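Local coordinates for type-2 restriction enzyme NlaIV (Neisseria lactamica, PDB 6QM2), which cleaves double-stranded DNA at the sequence 5'-GGNNCC-3' after its third nucleotide, as a type II restriction endonuclease that leaves blunt ends, at residues D14-E19 with E52-W57; F102-F107 with H170-G175. One frame throughout, in Å; residues are numbered along the deposited sequence.

Contact 1: residues D14-E19 with E52-W57; sequences DKLLDE and EWLGGW
Trp53 NE1 is the best-held polar atom: its single N-H is shared between two acceptors, Leu33 O and Val36 O, both of the second subunit. Tryptophan suits the place because one end of its indole serves that interface while the other, the benzo end, meets the chain's own N-terminal helix: CH2 lies 4.1 Å from CD2 of Leu16, which approaches the ring obliquely. Between 14-19 and 52-57 there is no hydrogen bond, and the junction is made by apolar side chains and the methylenes of Lys15. The two helical segments run nearly perpendicular, at 92°, with axes 13.3 Å apart at closest approach, so long side chains must bridge the gap. Leu16 does most of this. Its CG stands beside the backbone N and anti to the carbonyl carbon, which brings the branched tip to 52-57. CD2 rests over one face of Trp57, 3.7 Å from the centroid of the five-membered ring and 23° off its normal, a CH-pi contact. The other methyl, CD1, turns away from the indoles and meets CD1 of Leu54 at 3.8 Å. Helix 44-60 packed on the central mixed sheet is consistent with the PD-(D/E)XK nuclease fold of this family, and here Leu54 settles on Leu89 and Val91 of strand 88-95 and on Leu126 of strand 124-132, which Leu16 also touches. Trp57, one turn after Trp53, likewise has CG anti to its backbone N (chi1 178°), so both indoles reach out from the same side of the helix. Lys15 comes to Trp57 at the edge rather than over a face: its CG lies near the ring plane, 3.9 Å from CZ2. Extended beyond CG, the lysine spends its methylenes on the benzo rim, while Trp57 NE1 makes a weak hydrogen bond to Glu20 OE1.

Contact 2: residues F102-F107 with H170-G175; sequences FDIADF and HKIRPG. With K (potassium ion), chain C.
Ile104 O faces a potassium ion at 3.3 Å, and a water stands 3.1 Å from K. Glu90 OE2 also binds the ion and Lys92 NZ donates to Asp103 O; the Glu-X-Lys spacing of these two is consistent with the PD-(D/E)XK motif, so 102-107 probably borders the active site. Behind the ion, backbone bonds to 170-175 fix 102-107. Ile104 N gives its hydrogen to Ile172 O at 3.1 Å, from above the carbonyl plane, whereas Ile172 N reaches Ala105 O in the carbonyl plane at 2.8 Å. Phe107 N bonds almost straight (171°) to His170 O, and between these two bonds Asp106 and Lys171 form an antiparallel non-hydrogen-bonded pair with diverging side chains. Asp106 then serves as N-cap, its OD2 accepting from Met109 N, a task suited to a short carboxylate.

Farther out, Asp103 OD1 takes a hydrogen bond from Arg173 NH1 at 3.0 Å, part of a salt bridge. The donor stands above the carboxylate plane, and that plane is turned 68° from the guanidinium; bends at chi2 and chi3 bring the arginine back to it. Lys171 NZ adds a long salt bridge to OD2. Apolar contacts complete the interface: Pro174 CG sits over the Phe102 ring, 4.1 Å from its centroid, and Ile172 CD1 meets Phe107 at the ring edge. Strand 168-172 lies between 105-106 and 162-165 in a small antiparallel sheet, with Phe107 and Ile172 packed on Ile198 of helix 191-204 and Ile104 on Tyr125 of strand 124-132.

Overall arrangement
Contact 1 closes before contact 2 opens along the chain, and the two do not touch: their centres are 25 Å apart and their nearest atoms about 13 Å. The mixed five-stranded sheet links them. On strand 124-132, Leu126 packs against contact 1, while its neighbours Tyr125 and Ile127 meet contact 2; on strand 88-95, Leu89 and Val91 alternate in the same way with Glu90 and Lys92. Alternation along a strand places the contacts on opposite faces of the sheet. Contact 1, farther from the chain centre, adjoins the second subunit, whereas contact 2 lies on the probable catalytic side, so the sheet separates this part of the subunit interface from the potassium ion.

Contact 1: residues D14-E19 with E52-W57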
loop_
_atom_site.group_PDB
_atom_site.type_symbol
_atom_site.label_atom_id
_atom_site.label_comp_id
_atom_site.label_asym_id
_atom_site.label_seq_id
_atom_site.Cartn_x
_atom_site.Cartn_y
_atom_site.Cartn_z
ATOM N N ASP A 14 25.359 16.899 2.513
ATOM C CA ASP A 14 26.377 17.306 1.534
ATOM C C ASP A 14 26.980 16.123 0.775
ATOM O O ASP A 14 27.284 16.249 -0.413
ATOM C CB ASP A 14 27.502 18.113 2.202
ATOM C CG ASP A 14 27.052 19.495 2.658
ATOM O OD1 ASP A 14 26.328 20.185 1.905
ATOM O OD2 ASP A 14 27.446 19.902 3.772
ATOM N N LYS A 15 27.150 14.984 1.449
ATOM C CA LYS A 15 27.698 13.789 0.803
ATOM C C LYS A 15 26.751 13.272 -0.281
ATOM O O LYS A 15 27.180 13.022 -1.407
ATOM C CB LYS A 15 28.013 12.685 1.821
ATOM C CG LYS A 15 28.802 11.528 1.226
ATOM C CD LYS A 15 29.378 10.587 2.275
ATOM C CE LYS A 15 30.452 9.698 1.658
ATOM N NZ LYS A 15 30.664 8.428 2.402
ATOM N N LEU A 16 25.468 13.132 0.056
ATOM C CA LEU A 16 24.441 12.744 -0.924
ATOM C C LEU A 16 24.384 13.697 -2.119
ATOM O O LEU A 16 24.215 13.266 -3.259
ATOM C CB LEU A 16 23.053 12.684 -0.274
ATOM C CG LEU A 16 22.783 11.544 0.709
ATOM C CD1 LEU A 16 21.495 11.813 1.473
ATOM C CD2 LEU A 16 22.719 10.200 -0.003
ATOM N N LEU A 17 24.535 14.989 -1.851
ATOM C CA LEU A 17 24.393 16.012 -2.881
ATOM C C LEU A 17 25.578 16.008 -3.865
ATOM O O LEU A 17 25.367 16.065 -5.080
ATOM C CB LEU A 17 24.210 17.397 -2.231
ATOM C CG LEU A 17 23.226 18.374 -2.877
ATOM C CD1 LEU A 17 21.826 17.783 -2.968
ATOM C CD2 LEU A 17 23.200 19.673 -2.084
ATOM N N ASP A 18 26.802 15.909 -3.336
ATOM C CA ASP A 18 28.045 16.045 -4.127
ATOM C C ASP A 18 28.717 14.724 -4.525
ATOM O O ASP A 18 29.211 14.590 -5.648
ATOM C CB ASP A 18 29.066 16.885 -3.351
ATOM C CG ASP A 18 28.500 18.214 -2.875
ATOM O OD1 ASP A 18 27.634 18.793 -3.569
ATOM O OD2 ASP A 18 28.927 18.680 -1.799
ATOM N N GLU A 19 28.739 13.766 -3.601
ATOM C CA GLU A 19 29.487 12.515 -3.764
ATOM C C GLU A 19 28.625 11.419 -4.412
ATOM O O GLU A 19 29.062 10.754 -5.351
ATOM C CB GLU A 19 30.025 12.066 -2.399
ATOM C CG GLU A 19 31.347 11.311 -2.436
ATOM C CD GLU A 19 32.037 11.248 -1.078
ATOM O OE1 GLU A 19 32.108 12.288 -0.379
ATOM O OE2 GLU A 19 32.523 10.156 -0.711
ATOM N N GLU A 52 14.132 3.526 4.023
ATOM C CA GLU A 52 14.832 2.236 4.087
ATOM C C GLU A 52 16.127 2.283 3.273
ATOM O O GLU A 52 17.139 1.703 3.671
ATOM C CB GLU A 52 13.953 1.085 3.560
ATOM C CG GLU A 52 12.564 0.942 4.178
ATOM C CD GLU A 52 12.599 0.725 5.675
ATOM O OE1 GLU A 52 12.942 -0.397 6.098
ATOM O OE2 GLU A 52 12.271 1.673 6.422
ATOM N N TRP A 53 16.072 2.963 2.128
ATOM C CA TRP A 53 17.215 3.113 1.227
ATOM C C TRP A 53 18.358 3.908 1.843
ATOM O O TRP A 53 19.522 3.538 1.677
ATOM C CB TRP A 53 16.777 3.774 -0.086
ATOM C CG TRP A 53 17.903 4.077 -1.025
ATOM C CD1 TRP A 53 18.417 3.252 -1.980
ATOM C CD2 TRP A 53 18.655 5.291 -1.094
ATOM N NE1 TRP A 53 19.442 3.878 -2.643
ATOM C CE2 TRP A 53 19.610 5.132 -2.120
ATOM C CE3 TRP A 53 18.616 6.499 -0.387
ATOM C CZ2 TRP A 53 20.520 6.140 -2.463
ATOM C CZ3 TRP A 53 19.522 7.506 -0.730
ATOM C CH2 TRP A 53 20.461 7.316 -1.758
ATOM N N LEU A 54 18.032 5.007 2.523
ATOM C CA LEU A 54 19.043 5.776 3.248
ATOM C C LEU A 54 19.693 4.900 4.315
ATOM O O LEU A 54 20.904 4.958 4.506
ATOM C CB LEU A 54 18.450 7.030 3.883
ATOM C CG LEU A 54 19.489 8.034 4.387
ATOM C CD1 LEU A 54 20.132 8.778 3.227
ATOM C CD2 LEU A 54 18.861 9.018 5.358
ATOM N N GLY A 55 18.883 4.084 4.990
ATOM C CA GLY A 55 19.380 3.033 5.880
ATOM C C GLY A 55 20.442 2.164 5.228
ATOM O O GLY A 55 21.520 1.975 5.784
ATOM N N GLY A 56 20.140 1.655 4.036
ATOM C CA GLY A 56 21.094 0.868 3.255
ATOM C C GLY A 56 22.318 1.647 2.798
ATOM O O GLY A 56 23.416 1.100 2.760
ATOM N N TRP A 57 22.122 2.916 2.444
ATOM C CA TRP A 57 23.214 3.807 2.019
ATOM C C TRP A 57 24.180 4.125 3.153
ATOM O O TRP A 57 25.391 4.151 2.947
ATOM C CB TRP A 57 22.637 5.110 1.467
ATOM C CG TRP A 57 23.641 6.141 1.033
ATOM C CD1 TRP A 57 24.150 6.305 -0.217
ATOM C CD2 TRP A 57 24.213 7.179 1.841
ATOM N NE1 TRP A 57 25.014 7.373 -0.244
ATOM C CE2 TRP A 57 25.075 7.927 1.006
ATOM C CE3 TRP A 57 24.089 7.546 3.189
ATOM C CZ2 TRP A 57 25.812 9.025 1.473
ATOM C CZ3 TRP A 57 24.824 8.643 3.655
ATOM C CH2 TRP A 57 25.674 9.366 2.795
#

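Contact 2: residues F102-F107 with H170-G175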
loop_
_atom_site.group_PDB
_atom_site.type_symbol
_atom_site.label_atom_id
_atom_site.label_comp_id
_atom_site.label_asym_id
_atom_site.label_seq_id
_atom_site.Cartn_x
_atom_site.Cartn_y
_atom_site.Cartn_z
ATOM N N PHE A 102 3.542 14.263 3.849
ATOM C CA PHE A 102 3.983 13.685 5.127
ATOM C C PHE A 102 3.451 14.475 6.318
ATOM O O PHE A 102 3.060 15.634 6.186
ATOM C CB PHE A 102 5.519 13.547 5.203
ATOM C CG PHE A 102 6.277 14.858 5.149
ATOM C CD1 PHE A 102 6.466 15.627 6.299
ATOM C CD2 PHE A 102 6.839 15.302 3.953
ATOM C CE1 PHE A 102 7.171 16.820 6.245
ATOM C CE2 PHE A 102 7.547 16.496 3.898
ATOM C CZ PHE A 102 7.714 17.254 5.044
ATOM N N ASP A 103 3.442 13.819 7.473
ATOM C CA ASP A 103 3.052 14.430 8.739
ATOM C C ASP A 103 4.295 14.654 9.597
ATOM O O ASP A 103 5.279 13.927 9.475
ATOM C CB ASP A 103 2.068 13.519 9.480
ATOM C CG ASP A 103 0.808 13.238 8.674
ATOM O OD1 ASP A 103 0.154 14.205 8.224
ATOM O OD2 ASP A 103 0.472 12.045 8.500
ATOM N N ILE A 104 4.245 15.657 10.467
ATOM C CA ILE A 104 5.324 15.897 11.419
ATOM C C ILE A 104 5.150 14.911 12.577
ATOM O O ILE A 104 6.003 14.047 12.790
ATOM C CB ILE A 104 5.347 17.364 11.927
ATOM C CG1 ILE A 104 5.371 18.362 10.755
ATOM C CG2 ILE A 104 6.536 17.597 12.852
ATOM C CD1 ILE A 104 6.398 18.066 9.685
ATOM N N ALA A 105 4.030 15.023 13.289
ATOM C CA ALA A 105 3.724 14.156 14.433
ATOM C C ALA A 105 2.333 14.464 14.978
ATOM O O ALA A 105 1.816 15.559 14.767
ATOM C CB ALA A 105 4.756 14.348 15.537
ATOM N N ASP A 106 1.737 13.506 15.688
ATOM C CA ASP A 106 0.507 13.759 16.440
ATOM C C ASP A 106 0.768 14.929 17.377
ATOM O O ASP A 106 1.780 14.934 18.072
ATOM C CB ASP A 106 0.091 12.530 17.255
ATOM C CG ASP A 106 -1.133 12.789 18.137
ATOM O OD1 ASP A 106 -2.117 13.376 17.641
ATOM O OD2 ASP A 106 -1.118 12.406 19.326
ATOM N N PHE A 107 -0.122 15.921 17.383
ATOM C CA PHE A 107 0.081 17.111 18.209
ATOM C C PHE A 107 0.091 16.806 19.712
ATOM O O PHE A 107 0.944 17.327 20.434
ATOM C CB PHE A 107 -0.949 18.207 17.909
ATOM C CG PHE A 107 -0.806 19.405 18.802
ATOM C CD1 PHE A 107 0.148 20.380 18.526
ATOM C CD2 PHE A 107 -1.581 19.530 19.952
ATOM C CE1 PHE A 107 0.309 21.471 19.365
ATOM C CE2 PHE A 107 -1.423 20.619 20.796
ATOM C CZ PHE A 107 -0.477 21.590 20.502
ATOM N N HIS A 170 -5.550 16.422 15.254
ATOM C CA HIS A 170 -4.711 15.238 15.049
ATOM C C HIS A 170 -3.245 15.635 14.831
ATOM O O HIS A 170 -2.574 16.013 15.791
ATOM C CB HIS A 170 -5.263 14.374 13.911
ATOM C CG HIS A 170 -6.506 13.635 14.280
ATOM N ND1 HIS A 170 -6.524 12.661 15.253
ATOM C CD2 HIS A 170 -7.775 13.739 13.822
ATOM C CE1 HIS A 170 -7.752 12.192 15.377
ATOM N NE2 HIS A 170 -8.530 12.828 14.520
ATOM N N LYS A 171 -2.754 15.583 13.594
ATOM C CA LYS A 171 -1.321 15.700 13.326
ATOM C C LYS A 171 -0.893 17.108 12.953
ATOM O O LYS A 171 -1.639 17.851 12.331
ATOM C CB LYS A 171 -0.919 14.728 12.219
ATOM C CG LYS A 171 -1.232 13.288 12.586
ATOM C CD LYS A 171 -0.360 12.293 11.846
ATOM C CE LYS A 171 -0.393 10.945 12.538
ATOM N NZ LYS A 171 0.523 9.984 11.870
ATOM N N ILE A 172 0.322 17.462 13.351
ATOM C CA ILE A 172 0.950 18.693 12.897
ATOM C C ILE A 172 1.286 18.462 11.430
ATOM O O ILE A 172 1.789 17.399 11.063
ATOM C CB ILE A 172 2.216 19.038 13.721
ATOM C CG1 ILE A 172 1.831 19.351 15.175
ATOM C CG2 ILE A 172 2.969 20.217 13.105
ATOM C CD1 ILE A 172 2.986 19.271 16.151
ATOM N N ARG A 173 0.974 19.451 10.602
ATOM C CA ARG A 173 1.096 19.335 9.156
ATOM C C ARG A 173 2.123 20.342 8.646
ATOM O O ARG A 173 2.170 21.486 9.123
ATOM C CB ARG A 173 -0.263 19.579 8.491
ATOM C CG ARG A 173 -1.252 18.416 8.594
ATOM C CD ARG A 173 -0.893 17.231 7.704
ATOM N NE ARG A 173 -0.706 17.616 6.303
ATOM C CZ ARG A 173 -0.405 16.779 5.308
ATOM N NH1 ARG A 173 -0.279 15.469 5.521
ATOM N NH2 ARG A 173 -0.248 17.260 4.076
ATOM N N PRO A 174 2.948 19.924 7.672
ATOM C CA PRO A 174 3.963 20.819 7.131
ATOM C C PRO A 174 3.380 21.853 6.183
ATOM O O PRO A 174 2.333 21.622 5.588
ATOM C CB PRO A 174 4.892 19.870 6.370
ATOM C CG PRO A 174 3.998 18.771 5.923
ATOM C CD PRO A 174 2.976 18.605 7.012
ATOM N N GLY A 175 4.067 22.984 6.057
ATOM C CA GLY A 175 3.755 23.991 5.049
ATOM C C GLY A 175 4.551 23.756 3.776
ATOM O O GLY A 175 5.251 22.750 3.643
HETATM K K K C . 6.926 10.939 12.491
HETATM O O HOH W 1 3.819 11.168 12.271
#